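Local structure of uncharacterized protein (Streptococcus pneumoniae, 3LFT) at residues V180-M183 / T184-D188. The protein probably serves as the substrate-binding protein of an ABC transporter and binds L-tryptophan. Residues are numbered along the deposited sequence; the frame is centred on the assembly and turned at random.
Sequences VTVM and TSKVD
V180 O accepts a hydrogen bond from the backbone N of T184 at 3.0 Å, an i to i+4 helical bond. Two three-residue spacings follow: S185 N reaches V182 O weakly, while K186 N bonds M183 O at 2.9 Å. The same M183 O takes a second, weak bond from V187 N, so one carbonyl gathers two amides, and by V187, with its extended backbone (phi -132°, psi 162°), the chain has left the helical path. In one of its two conformers, S185 OG reaches back to V182 O at 3.2 Å, a hydrogen bond that therefore may not always be made. On the outer side, V182 and K186 run side by side, the lysine methylene CE 3.9 Å from V182 CG1. On the inner side, T184 CG2 meets V180 CG1 at 4.0 Å, and V187 CG2 packs over M183 O at 3.3 Å. This turn links helix 176-183 to strand 189-192 within a parallel beta-alpha-beta unit, far from the tryptophan pocket. V180 and selenomethionine M183 face L139 of strand 135-141, V180 also touches V205 of helix 202-208, and M183, K186 and V187 contact F168 of the edge strand 164-170.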
ATOM      1  N   VAL A 180      -2.171   6.966  19.162  1.00  4.69           N
ATOM      2  CA  VAL A 180      -1.446   5.796  19.655  1.00  5.16           C
ATOM      3  C   VAL A 180      -1.508   5.741  21.181  1.00  5.10           C
ATOM      4  O   VAL A 180      -1.749   4.669  21.763  1.00  5.10           O
ATOM      5  CB  VAL A 180       0.011   5.715  19.133  1.00  5.06           C
ATOM      6  CG1 VAL A 180       0.805   4.605  19.858  1.00  6.90           C
ATOM      7  CG2 VAL A 180       0.019   5.462  17.641  1.00  5.52           C
ATOM      8  N   THR A 181      -1.314   6.889  21.827  1.00  5.18           N
ATOM      9  CA  THR A 181      -1.334   6.929  23.282  1.00  6.03           C
ATOM     10  C   THR A 181      -2.682   6.455  23.834  1.00  5.87           C
ATOM     11  O   THR A 181      -2.728   5.628  24.756  1.00  6.22           O
ATOM     12  CB  THR A 181      -0.980   8.328  23.782  1.00  5.78           C
ATOM     13  OG1 THR A 181       0.372   8.624  23.415  1.00  7.19           O
ATOM     14  CG2 THR A 181      -1.107   8.417  25.293  1.00  7.39           C
ATOM     15  N   VAL A 182      -3.771   6.947  23.248  1.00  5.89           N
ATOM     16  CA  VAL A 182      -5.113   6.536  23.649  1.00  6.09           C
ATOM     17  C   VAL A 182      -5.363   5.041  23.394  1.00  5.75           C
ATOM     18  O   VAL A 182      -5.792   4.299  24.281  1.00  6.12           O
ATOM     19  CB  VAL A 182      -6.208   7.393  22.938  1.00  6.41           C
ATOM     20  CG1 VAL A 182      -7.608   6.828  23.201  1.00  7.26           C
ATOM     21  CG2 VAL A 182      -6.104   8.852  23.348  1.00  8.38           C
HETATM   22  N   MSE A 183      -5.070   4.597  22.179  1.00  5.06           N
HETATM   23  CA  MSE A 183      -5.410   3.237  21.809  0.50  5.70           C
HETATM   24  C   MSE A 183      -4.637   2.197  22.606  1.00  5.65           C
HETATM   25  O   MSE A 183      -5.167   1.144  22.892  1.00  5.65           O
HETATM   26  CB  MSE A 183      -5.253   3.011  20.307  0.50  5.97           C
HETATM   27  CG  MSE A 183      -3.814   2.872  19.833  0.50  5.65           C
HETATM   28 SE   MSE A 183      -3.662   3.009  17.923  0.50 10.35          SE
HETATM   29  CE  MSE A 183      -4.520   1.356  17.402  0.50 10.23           C
ATOM     30  N   THR A 184      -3.405   2.505  23.003  1.00  6.66           N
ATOM     31  CA  THR A 184      -2.584   1.475  23.652  1.00  7.98           C
ATOM     32  C   THR A 184      -3.013   1.144  25.081  1.00  8.25           C
ATOM     33  O   THR A 184      -2.573   0.141  25.632  1.00  8.60           O
ATOM     34  CB  THR A 184      -1.049   1.719  23.544  1.00  7.86           C
ATOM     35  OG1 THR A 184      -0.687   2.974  24.122  1.00  9.02           O
ATOM     36  CG2 THR A 184      -0.549   1.635  22.098  1.00  8.92           C
ATOM     37  N   SER A 185      -3.871   1.972  25.675  1.00  8.11           N
ATOM     38  CA  SER A 185      -4.481   1.654  26.965  0.50  8.49           C
ATOM     39  C   SER A 185      -5.760   0.836  26.782  1.00  8.62           C
ATOM     40  O   SER A 185      -6.341   0.344  27.758  1.00  9.06           O
ATOM     41  CB  SER A 185      -4.803   2.938  27.731  0.50  9.02           C
ATOM     42  OG  SER A 185      -6.068   3.445  27.348  0.50  9.52           O
ATOM     43  N   LYS A 186      -6.197   0.693  25.529  1.00  7.27           N
ATOM     44  CA  LYS A 186      -7.470   0.037  25.198  1.00  7.43           C
ATOM     45  C   LYS A 186      -7.335  -1.304  24.476  1.00  7.25           C
ATOM     46  O   LYS A 186      -8.282  -2.106  24.453  1.00  8.18           O
ATOM     47  CB  LYS A 186      -8.324   0.951  24.321  1.00  7.03           C
ATOM     48  CG  LYS A 186      -8.862   2.189  25.043  1.00  6.68           C
ATOM     49  CD  LYS A 186      -9.505   3.146  24.049  1.00  7.19           C
ATOM     50  CE  LYS A 186     -10.201   4.308  24.741  1.00  7.19           C
ATOM     51  NZ  LYS A 186     -11.436   3.843  25.440  1.00  9.24           N
ATOM     52  N   VAL A 187      -6.179  -1.535  23.858  1.00  7.38           N
ATOM     53  CA  VAL A 187      -6.003  -2.709  22.999  1.00  7.27           C
ATOM     54  C   VAL A 187      -4.725  -3.461  23.319  1.00  7.27           C
ATOM     55  O   VAL A 187      -3.814  -2.915  23.954  1.00  8.09           O
ATOM     56  CB  VAL A 187      -6.032  -2.348  21.486  1.00  7.49           C
ATOM     57  CG1 VAL A 187      -7.288  -1.558  21.146  1.00  7.84           C
ATOM     58  CG2 VAL A 187      -4.773  -1.573  21.071  1.00  7.60           C
ATOM     59  N   ASP A 188      -4.671  -4.713  22.862  1.00  6.71           N
ATOM     60  CA  ASP A 188      -3.515  -5.568  23.101  1.00  6.94           C
ATOM     61  C   ASP A 188      -2.480  -5.503  21.998  1.00  6.19           C
ATOM     62  O   ASP A 188      -1.326  -5.853  22.211  1.00  6.38           O
ATOM     63  CB  ASP A 188      -3.963  -7.014  23.272  1.00  7.59           C
ATOM     64  CG  ASP A 188      -4.933  -7.190  24.419  1.00  9.05           C
ATOM     65  OD1 ASP A 188      -4.721  -6.559  25.479  1.00 10.75           O
ATOM     66  OD2 ASP A 188      -5.907  -7.947  24.235  1.00 10.62           O
TER